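Local coordinates for protein transcriptional regulator, MarR family (Silicibacter pomeroyi DSS-3, PDB 3BOQ) that probably binds DNA as a dimeric transcription factor of the MarR family, through a winged helix-turn-helix domain, at residues T18-W21 and L22-R26; D61-M65 and G66-G70; N124-L127 and A128-R132. All coordinates share one frame; numbering follows the deposited sequence.

Contact 1: residues T18-W21 and L22-R26; sequences TRLW and LNILR
W21 and L25, one turn apart on the long helix 12-43, make the main side-chain contact of this stretch. L25 CD1 stands 4.0 Å from the centroid of the five-membered ring of W21 and 25° off the ring normal, which places the methyl over a face of the indole as a CH-pi contact. The second branch continues the overlap onto the benzo part of the ring, with L25 CD2 3.9 Å from W21 CZ2. W21 reaches this position because its CG is anti to the backbone N (chi1 177°), which swings the indole along the helix toward the following turn.

Apolar packing extends round the same helix. L20 CG lies 3.9 Å from I24 CD1, the two side chains crossing at a slant, while I24 CG2 comes obliquely to the W21 ring at 4.1 Å from CZ3. On the more exposed flank T18 and L22 run side by side and touch loosely through their methyls.

Regular helical hydrogen bonds carry the backbone: L22, N23, I24 and L25 donate to the carbonyls of T18, R19, L20 and W21. The I24 N to L20 O bond is 2.9 Å long. Among the side chains, R26 NH1 donates to N23 OD1 with an N-H...O angle of 145°; the donor sits above the amide plane, not on a lone pair, and at 3.3 Å the bond is long. N23 ND2 has a weak hydrogen bond of its own to S143 of the second subunit.

The second subunit packs closely here: its L35 lies on W21, its L27 on I24, its H28 on L25 and its R147 on N23. Helix 12-43 thus meets helices 12-43 and 136-153 of the partner chain in the dimer interface.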
ATOM      1  N   THR B  18       9.742 -12.710   4.392  1.00 57.68           N
ATOM      2  CA  THR B  18      10.391 -11.698   3.550  1.00 57.93           C
ATOM      3  C   THR B  18       9.797 -11.672   2.140  1.00 58.10           C
ATOM      4  O   THR B  18       9.319 -10.625   1.702  1.00 58.92           O
ATOM      5  CB  THR B  18      11.934 -11.849   3.546  1.00 57.66           C
ATOM      6  OG1 THR B  18      12.431 -11.110   4.656  1.00 59.10           O
ATOM      7  CG2 THR B  18      12.605 -11.256   2.260  1.00 58.13           C
ATOM      8  N   ARG B  19       9.795 -12.816   1.454  1.00 57.74           N
ATOM      9  CA  ARG B  19       9.291 -12.898   0.087  1.00 57.73           C
ATOM     10  C   ARG B  19       7.866 -12.430  -0.019  1.00 57.01           C
ATOM     11  O   ARG B  19       7.562 -11.654  -0.899  1.00 58.09           O
ATOM     12  CB  ARG B  19       9.371 -14.306  -0.483  1.00 57.97           C
ATOM     13  CG  ARG B  19      10.614 -14.562  -1.271  1.00 61.57           C
ATOM     14  CD  ARG B  19      10.550 -15.894  -2.006  1.00 66.06           C
ATOM     15  NE  ARG B  19      11.862 -16.550  -1.952  1.00 68.97           N
ATOM     16  CZ  ARG B  19      12.217 -17.468  -1.050  1.00 69.33           C
ATOM     17  NH1 ARG B  19      11.351 -17.885  -0.121  1.00 68.84           N
ATOM     18  NH2 ARG B  19      13.439 -17.990  -1.096  1.00 68.57           N
ATOM     19  N   LEU B  20       6.999 -12.911   0.861  1.00 56.05           N
ATOM     20  CA  LEU B  20       5.576 -12.613   0.803  1.00 55.61           C
ATOM     21  C   LEU B  20       5.315 -11.117   0.863  1.00 55.47           C
ATOM     22  O   LEU B  20       4.624 -10.577   0.025  1.00 55.45           O
ATOM     23  CB  LEU B  20       4.811 -13.334   1.950  1.00 55.81           C
ATOM     24  CG  LEU B  20       3.380 -12.798   2.172  1.00 56.27           C
ATOM     25  CD1 LEU B  20       2.484 -13.221   1.005  1.00 56.34           C
ATOM     26  CD2 LEU B  20       2.776 -13.194   3.514  1.00 55.10           C
ATOM     27  N   TRP B  21       5.910 -10.461   1.851  1.00 55.45           N
ATOM     28  CA  TRP B  21       5.721  -9.049   2.117  1.00 55.56           C
ATOM     29  C   TRP B  21       6.247  -8.154   0.986  1.00 55.73           C
ATOM     30  O   TRP B  21       5.579  -7.205   0.554  1.00 55.14           O
ATOM     31  CB  TRP B  21       6.415  -8.725   3.442  1.00 55.61           C
ATOM     32  CG  TRP B  21       6.384  -7.264   3.839  1.00 55.80           C
ATOM     33  CD1 TRP B  21       7.444  -6.499   4.195  1.00 53.65           C
ATOM     34  CD2 TRP B  21       5.222  -6.417   3.913  1.00 57.37           C
ATOM     35  NE1 TRP B  21       7.030  -5.230   4.497  1.00 55.01           N
ATOM     36  CE2 TRP B  21       5.668  -5.149   4.345  1.00 55.14           C
ATOM     37  CE3 TRP B  21       3.838  -6.612   3.652  1.00 56.56           C
ATOM     38  CZ2 TRP B  21       4.797  -4.060   4.509  1.00 54.66           C
ATOM     39  CZ3 TRP B  21       2.959  -5.531   3.845  1.00 54.47           C
ATOM     40  CH2 TRP B  21       3.450  -4.272   4.256  1.00 54.26           C
ATOM     41  N   LEU B  22       7.456  -8.451   0.522  1.00 56.41           N
ATOM     42  CA  LEU B  22       7.977  -7.840  -0.712  1.00 56.88           C
ATOM     43  C   LEU B  22       7.004  -8.003  -1.907  1.00 57.01           C
ATOM     44  O   LEU B  22       6.786  -7.037  -2.637  1.00 57.81           O
ATOM     45  CB  LEU B  22       9.385  -8.370  -1.029  1.00 56.54           C
ATOM     46  CG  LEU B  22      10.611  -7.512  -0.632  1.00 58.15           C
ATOM     47  CD1 LEU B  22      10.458  -6.770   0.696  1.00 58.43           C
ATOM     48  CD2 LEU B  22      11.908  -8.311  -0.635  1.00 57.25           C
ATOM     49  N   ASN B  23       6.415  -9.191  -2.102  1.00 56.36           N
ATOM     50  CA  ASN B  23       5.403  -9.398  -3.167  1.00 56.69           C
ATOM     51  C   ASN B  23       4.129  -8.573  -3.004  1.00 57.14           C
ATOM     52  O   ASN B  23       3.605  -8.048  -3.968  1.00 57.62           O
ATOM     53  CB  ASN B  23       5.035 -10.867  -3.314  1.00 55.93           C
ATOM     54  CG  ASN B  23       6.104 -11.637  -4.039  1.00 57.31           C
ATOM     55  OD1 ASN B  23       6.844 -11.063  -4.835  1.00 58.60           O
ATOM     56  ND2 ASN B  23       6.202 -12.938  -3.777  1.00 56.86           N
ATOM     57  N   ILE B  24       3.641  -8.461  -1.777  1.00 57.45           N
ATOM     58  CA  ILE B  24       2.513  -7.649  -1.508  1.00 58.49           C
ATOM     59  C   ILE B  24       2.819  -6.199  -1.807  1.00 59.08           C
ATOM     60  O   ILE B  24       2.029  -5.521  -2.431  1.00 60.47           O
ATOM     61  CB  ILE B  24       2.088  -7.773  -0.060  1.00 58.70           C
ATOM     62  CG1 ILE B  24       1.444  -9.137   0.171  1.00 58.83           C
ATOM     63  CG2 ILE B  24       1.156  -6.647   0.296  1.00 56.63           C
ATOM     64  CD1 ILE B  24       1.404  -9.522   1.622  1.00 61.48           C
ATOM     65  N   LEU B  25       3.963  -5.735  -1.349  1.00 58.88           N
ATOM     66  CA  LEU B  25       4.414  -4.376  -1.607  1.00 58.83           C
ATOM     67  C   LEU B  25       4.580  -4.061  -3.097  1.00 59.25           C
ATOM     68  O   LEU B  25       4.179  -2.978  -3.538  1.00 59.99           O
ATOM     69  CB  LEU B  25       5.715  -4.083  -0.845  1.00 57.80           C
ATOM     70  CG  LEU B  25       5.621  -3.766   0.655  1.00 58.11           C
ATOM     71  CD1 LEU B  25       7.047  -3.550   1.233  1.00 54.74           C
ATOM     72  CD2 LEU B  25       4.769  -2.508   0.961  1.00 58.16           C
ATOM     73  N   ARG B  26       5.162  -4.991  -3.861  1.00 59.65           N
ATOM     74  CA  ARG B  26       5.267  -4.891  -5.320  1.00 60.20           C
ATOM     75  C   ARG B  26       3.884  -4.767  -5.967  1.00 61.15           C
ATOM     76  O   ARG B  26       3.663  -3.869  -6.764  1.00 62.44           O
ATOM     77  CB  ARG B  26       5.979  -6.113  -5.916  1.00 59.94           C
ATOM     78  CG  ARG B  26       7.465  -6.083  -5.876  1.00 59.92           C
ATOM     79  CD  ARG B  26       8.063  -7.499  -5.862  1.00 63.15           C
ATOM     80  NE  ARG B  26       9.534  -7.499  -5.770  1.00 65.32           N
ATOM     81  CZ  ARG B  26      10.262  -8.432  -5.141  1.00 66.86           C
ATOM     82  NH1 ARG B  26       9.675  -9.461  -4.532  1.00 67.54           N
ATOM     83  NH2 ARG B  26      11.589  -8.335  -5.105  1.00 64.59           N
TER

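Contact 2: residues D61-M65 and G66-G70; sequences DGLSM and GKLSG
The contact joining L63 and S64 to K67 and L68 is a local strand-to-helix junction with a serine N-cap, at the surface of the winged helix-turn-helix domain. Strand 63-64, only weakly bonded, pairs antiparallel with strand 105-106 through backbone bonds between L63 and A106, and the chain then turns directly into helix 65-71.

The cap itself rests on S64. Its OG accepts from K67 N at 3.2 Å with an N-H...O angle of 163°, so a nearly straight bond occupies an amide of the first helical turn. A chi1 of 66° puts OG between the backbone N and the carbonyl carbon, turned toward the helix start. The main chain of the same residue also takes part: S64 O accepts from L68 N at 2.9 Å. One residue on, M65 O receives S69 N at 3.0 Å, and the regular helical pattern is under way.

Apolar contact closes the junction on its inner side. L63 and L68 cross at about a right angle, with L63 CB 4.2 Å from L68 CB, and both leucines pack on Q55 and L56 of helix 47-58. M65, a selenomethionine, has a chain bent at chi2 and chi3 and lies on V79, S80 and V83 of helix 79-88, which is the recognition-helix position of this fold. L68 also reaches V83.

Beside the cap, K67 lays the root of its side chain against the serine oxygen, K67 CB being 3.5 Å from S64 OG. At the other end of L63, the branch methyl CD1 makes that side chain's nearest approach to residues 66-70, 3.9 Å from L68 CA.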
ATOM      1  N   ASP B  61     -26.914   6.934   5.557  1.00 64.08           N
ATOM      2  CA  ASP B  61     -27.346   7.602   6.796  1.00 62.97           C
ATOM      3  C   ASP B  61     -26.276   8.522   7.400  1.00 62.07           C
ATOM      4  O   ASP B  61     -26.567   9.298   8.314  1.00 62.06           O
ATOM      5  CB  ASP B  61     -27.774   6.568   7.843  1.00 63.05           C
ATOM      6  CG  ASP B  61     -29.199   6.106   7.654  1.00 63.55           C
ATOM      7  OD1 ASP B  61     -29.579   5.789   6.504  1.00 63.85           O
ATOM      8  OD2 ASP B  61     -29.943   6.063   8.661  1.00 63.88           O
ATOM      9  N   GLY B  62     -25.044   8.419   6.897  1.00 60.90           N
ATOM     10  CA  GLY B  62     -23.927   9.219   7.383  1.00 59.21           C
ATOM     11  C   GLY B  62     -22.983   8.434   8.269  1.00 58.25           C
ATOM     12  O   GLY B  62     -23.381   7.477   8.931  1.00 57.70           O
ATOM     13  N   LEU B  63     -21.724   8.853   8.269  1.00 57.66           N
ATOM     14  CA  LEU B  63     -20.670   8.226   9.056  1.00 57.01           C
ATOM     15  C   LEU B  63     -19.909   9.293   9.820  1.00 56.67           C
ATOM     16  O   LEU B  63     -19.591  10.344   9.268  1.00 56.15           O
ATOM     17  CB  LEU B  63     -19.680   7.471   8.156  1.00 56.92           C
ATOM     18  CG  LEU B  63     -20.040   6.144   7.482  1.00 57.11           C
ATOM     19  CD1 LEU B  63     -18.821   5.576   6.733  1.00 55.99           C
ATOM     20  CD2 LEU B  63     -20.577   5.139   8.495  1.00 56.46           C
ATOM     21  N   SER B  64     -19.606   9.009  11.084  1.00 56.41           N
ATOM     22  CA  SER B  64     -18.767   9.877  11.890  1.00 56.34           C
ATOM     23  C   SER B  64     -17.322   9.817  11.402  1.00 56.74           C
ATOM     24  O   SER B  64     -16.965   8.968  10.589  1.00 56.37           O
ATOM     25  CB  SER B  64     -18.829   9.441  13.344  1.00 56.25           C
ATOM     26  OG  SER B  64     -18.244   8.156  13.487  1.00 55.68           O
HETATM   27  N   MSE B  65     -16.486  10.701  11.931  1.00 57.61           N
HETATM   28  CA  MSE B  65     -15.071  10.718  11.598  1.00 58.70           C
HETATM   29  C   MSE B  65     -14.342   9.409  11.936  1.00 58.34           C
HETATM   30  O   MSE B  65     -13.559   8.912  11.130  1.00 58.61           O
HETATM   31  CB  MSE B  65     -14.388  11.936  12.229  1.00 59.57           C
HETATM   32  CG  MSE B  65     -14.761  13.278  11.553  1.00 64.22           C
HETATM   33 SE   MSE B  65     -14.484  13.283   9.590  1.00 76.37          SE
HETATM   34  CE  MSE B  65     -12.706  12.504   9.662  1.00 74.06           C
ATOM     35  N   GLY B  66     -14.627   8.840  13.102  1.00 57.70           N
ATOM     36  CA  GLY B  66     -14.027   7.582  13.528  1.00 57.34           C
ATOM     37  C   GLY B  66     -14.511   6.361  12.764  1.00 57.33           C
ATOM     38  O   GLY B  66     -13.709   5.501  12.395  1.00 56.96           O
ATOM     39  N   LYS B  67     -15.820   6.281  12.519  1.00 57.41           N
ATOM     40  CA  LYS B  67     -16.374   5.136  11.795  1.00 57.69           C
ATOM     41  C   LYS B  67     -16.013   5.172  10.309  1.00 58.08           C
ATOM     42  O   LYS B  67     -15.775   4.120   9.700  1.00 57.89           O
ATOM     43  CB  LYS B  67     -17.884   4.997  12.021  1.00 57.56           C
ATOM     44  CG  LYS B  67     -18.231   4.511  13.434  1.00 58.03           C
ATOM     45  CD  LYS B  67     -19.658   3.977  13.531  1.00 58.16           C
ATOM     46  CE  LYS B  67     -20.011   3.556  14.960  1.00 57.79           C
ATOM     47  NZ  LYS B  67     -19.229   2.375  15.427  1.00 56.98           N
ATOM     48  N   LEU B  68     -15.966   6.384   9.745  1.00 58.51           N
ATOM     49  CA  LEU B  68     -15.436   6.610   8.395  1.00 58.94           C
ATOM     50  C   LEU B  68     -13.979   6.167   8.306  1.00 59.08           C
ATOM     51  O   LEU B  68     -13.604   5.419   7.395  1.00 59.41           O
ATOM     52  CB  LEU B  68     -15.548   8.083   7.984  1.00 58.79           C
ATOM     53  CG  LEU B  68     -14.890   8.497   6.661  1.00 59.38           C
ATOM     54  CD1 LEU B  68     -15.404   7.672   5.502  1.00 60.39           C
ATOM     55  CD2 LEU B  68     -15.184   9.940   6.388  1.00 60.73           C
ATOM     56  N   SER B  69     -13.172   6.665   9.238  1.00 59.14           N
ATOM     57  CA  SER B  69     -11.760   6.352   9.328  1.00 59.01           C
ATOM     58  C   SER B  69     -11.564   4.838   9.433  1.00 59.52           C
ATOM     59  O   SER B  69     -10.699   4.263   8.693  1.00 59.89           O
ATOM     60  CB  SER B  69     -11.151   7.104  10.513  1.00 58.61           C
ATOM     61  OG  SER B  69      -9.924   6.551  10.960  1.00 58.83           O
ATOM     62  N   GLY B  70     -12.391   4.207  10.323  1.00 59.81           N
ATOM     63  CA  GLY B  70     -12.356   2.762  10.586  1.00 59.54           C
ATOM     64  C   GLY B  70     -12.680   1.870   9.385  1.00 59.97           C
ATOM     65  O   GLY B  70     -12.254   0.663   9.347  1.00 59.89           O
TER

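Contact 3: residues N124-L127 and A128-R132; sequences NRIL and AELLR
R125 and E129 run side by side near the end of helix 110-130, but their charged groups do not pair. R125 NH1 is 4.2 Å from E129 OE1, too far for a salt bridge, and the guanidinium and carboxylate planes are 67° apart; the closer approach is R125 CG to E129 OE1 at 3.6 Å. R125 NH1 instead forms its salt bridge with E42 of helix 12-43.

Backbone donors are satisfied in sequence. A128 N reaches N124 O at 3.2 Å from well above the carbonyl plane, E129 N donates to R125 O at 2.9 Å, and L130 N to I126 O at 2.8 Å. L131 N still finds L127 O at 2.9 Å, although the N-H...O angle has fallen to 135° where L131 leaves helical angles. E129 O accepts from R132 NH1 at 3.0 Å, lying in the guanidinium plane.

Among the apolar chains, I126 CG2 touches L130 CD1. I126, L127 and L130 pack on helix 12-43, while W21 and Q17 of the second subunit meet L127, A128 and L131. This fits the all-helical dimerisation region of a MarR-family regulator.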
ATOM      1  N   ASN B 124     -13.141   0.451 -11.844  1.00 66.73           N
ATOM      2  CA  ASN B 124     -13.217  -0.950 -12.204  1.00 66.54           C
ATOM      3  C   ASN B 124     -12.751  -1.224 -13.628  1.00 67.08           C
ATOM      4  O   ASN B 124     -12.211  -2.295 -13.905  1.00 68.73           O
ATOM      5  CB  ASN B 124     -14.646  -1.483 -12.012  1.00 66.77           C
ATOM      6  CG  ASN B 124     -15.092  -1.461 -10.539  1.00 66.59           C
ATOM      7  OD1 ASN B 124     -14.284  -1.270  -9.634  1.00 68.64           O
ATOM      8  ND2 ASN B 124     -16.375  -1.653 -10.310  1.00 61.67           N
ATOM      9  N   ARG B 125     -12.977  -0.286 -14.549  1.00 66.42           N
ATOM     10  CA  ARG B 125     -12.349  -0.367 -15.856  1.00 65.30           C
ATOM     11  C   ARG B 125     -10.795  -0.241 -15.754  1.00 64.70           C
ATOM     12  O   ARG B 125     -10.070  -1.024 -16.356  1.00 64.11           O
ATOM     13  CB  ARG B 125     -12.962   0.665 -16.842  1.00 65.20           C
ATOM     14  CG  ARG B 125     -12.278   0.640 -18.218  1.00 65.37           C
ATOM     15  CD  ARG B 125     -12.861   1.579 -19.278  1.00 65.32           C
ATOM     16  NE  ARG B 125     -13.585   2.707 -18.712  1.00 68.71           N
ATOM     17  CZ  ARG B 125     -13.023   3.808 -18.205  1.00 70.62           C
ATOM     18  NH1 ARG B 125     -11.698   3.947 -18.177  1.00 69.69           N
ATOM     19  NH2 ARG B 125     -13.795   4.767 -17.706  1.00 68.37           N
ATOM     20  N   ILE B 126     -10.292   0.731 -14.991  1.00 63.63           N
ATOM     21  CA  ILE B 126      -8.835   0.944 -14.915  1.00 62.92           C
ATOM     22  C   ILE B 126      -8.144  -0.283 -14.312  1.00 63.05           C
ATOM     23  O   ILE B 126      -7.123  -0.765 -14.838  1.00 62.98           O
ATOM     24  CB  ILE B 126      -8.458   2.263 -14.153  1.00 63.02           C
ATOM     25  CG1 ILE B 126      -8.916   3.507 -14.945  1.00 61.58           C
ATOM     26  CG2 ILE B 126      -6.964   2.374 -13.946  1.00 61.72           C
ATOM     27  CD1 ILE B 126      -9.305   4.678 -14.046  1.00 58.21           C
ATOM     28  N   LEU B 127      -8.719  -0.793 -13.227  1.00 62.54           N
ATOM     29  CA  LEU B 127      -8.198  -1.965 -12.551  1.00 62.62           C
ATOM     30  C   LEU B 127      -8.159  -3.199 -13.484  1.00 62.97           C
ATOM     31  O   LEU B 127      -7.098  -3.879 -13.598  1.00 62.77           O
ATOM     32  CB  LEU B 127      -8.978  -2.229 -11.245  1.00 62.34           C
ATOM     33  CG  LEU B 127      -8.506  -3.329 -10.286  1.00 61.70           C
ATOM     34  CD1 LEU B 127      -7.117  -3.051  -9.678  1.00 57.20           C
ATOM     35  CD2 LEU B 127      -9.553  -3.494  -9.184  1.00 61.78           C
ATOM     36  N   ALA B 128      -9.290  -3.455 -14.154  1.00 62.93           N
ATOM     37  CA  ALA B 128      -9.404  -4.506 -15.206  1.00 63.75           C
ATOM     38  C   ALA B 128      -8.327  -4.353 -16.279  1.00 64.15           C
ATOM     39  O   ALA B 128      -7.614  -5.314 -16.602  1.00 65.40           O
ATOM     40  CB  ALA B 128     -10.787  -4.515 -15.843  1.00 63.28           C
ATOM     41  N   GLU B 129      -8.155  -3.132 -16.771  1.00 64.43           N
ATOM     42  CA  GLU B 129      -7.082  -2.822 -17.708  1.00 65.05           C
ATOM     43  C   GLU B 129      -5.685  -3.068 -17.132  1.00 64.53           C
ATOM     44  O   GLU B 129      -4.834  -3.650 -17.805  1.00 65.16           O
ATOM     45  CB  GLU B 129      -7.304  -1.431 -18.338  1.00 65.20           C
ATOM     46  CG  GLU B 129      -8.698  -1.392 -19.171  1.00 66.39           C
ATOM     47  CD  GLU B 129      -9.065  -0.037 -19.821  1.00 68.73           C
ATOM     48  OE1 GLU B 129      -8.844   1.076 -19.222  1.00 75.79           O
ATOM     49  OE2 GLU B 129      -9.629  -0.074 -20.941  1.00 70.61           O
ATOM     50  N   LEU B 130      -5.448  -2.719 -15.864  1.00 64.05           N
ATOM     51  CA  LEU B 130      -4.123  -2.956 -15.259  1.00 62.63           C
ATOM     52  C   LEU B 130      -3.807  -4.448 -15.116  1.00 62.01           C
ATOM     53  O   LEU B 130      -2.656  -4.848 -15.177  1.00 61.56           O
ATOM     54  CB  LEU B 130      -4.026  -2.277 -13.899  1.00 62.69           C
ATOM     55  CG  LEU B 130      -3.933  -0.741 -13.895  1.00 64.77           C
ATOM     56  CD1 LEU B 130      -4.115  -0.143 -12.477  1.00 62.86           C
ATOM     57  CD2 LEU B 130      -2.636  -0.235 -14.556  1.00 63.73           C
ATOM     58  N   LEU B 131      -4.860  -5.249 -14.927  1.00 61.25           N
ATOM     59  CA  LEU B 131      -4.759  -6.666 -14.637  1.00 60.37           C
ATOM     60  C   LEU B 131      -5.092  -7.537 -15.827  1.00 60.12           C
ATOM     61  O   LEU B 131      -5.425  -8.701 -15.659  1.00 61.07           O
ATOM     62  CB  LEU B 131      -5.706  -7.025 -13.492  1.00 60.09           C
ATOM     63  CG  LEU B 131      -5.435  -6.464 -12.100  1.00 61.44           C
ATOM     64  CD1 LEU B 131      -6.543  -6.943 -11.171  1.00 62.17           C
ATOM     65  CD2 LEU B 131      -4.018  -6.880 -11.564  1.00 60.90           C
ATOM     66  N   ARG B 132      -4.948  -6.992 -17.032  1.00 59.62           N
ATOM     67  CA  ARG B 132      -5.601  -7.538 -18.216  1.00 57.87           C
ATOM     68  C   ARG B 132      -4.983  -8.835 -18.693  1.00 57.48           C
ATOM     69  O   ARG B 132      -5.629  -9.593 -19.466  1.00 56.71           O
ATOM     70  CB  ARG B 132      -5.625  -6.513 -19.341  1.00 57.00           C
ATOM     71  CG  ARG B 132      -4.252  -6.208 -19.899  1.00 57.33           C
ATOM     72  CD  ARG B 132      -4.298  -5.081 -20.860  1.00 55.83           C
ATOM     73  NE  ARG B 132      -2.971  -4.728 -21.340  1.00 57.79           N
ATOM     74  CZ  ARG B 132      -2.172  -3.817 -20.772  1.00 57.47           C
ATOM     75  NH1 ARG B 132      -2.545  -3.179 -19.668  1.00 52.26           N
ATOM     76  NH2 ARG B 132      -0.987  -3.544 -21.324  1.00 56.04           N
TER

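In the fold
All three contacts are local, but they occupy different parts of the MarR fold. Contact 1 is buried and lies within helix 12-43; contact 3, partly buried on helix 110-130, packs on that same helix. Both touch the second subunit, whose W21, the aromatic residue of contact 1, lies on L127 of contact 3. Contact 2 instead joins strand 63-64 to helix 65-71 at the surface, on the opposite side of the chain's centre from each of the others. The chemistry follows: an aromatic face packed by leucine in mid-helix, a serine cap where a strand becomes a helix, and backbone bonds and aliphatic pairs at a helix end, where an arginine turns its charge to another helix.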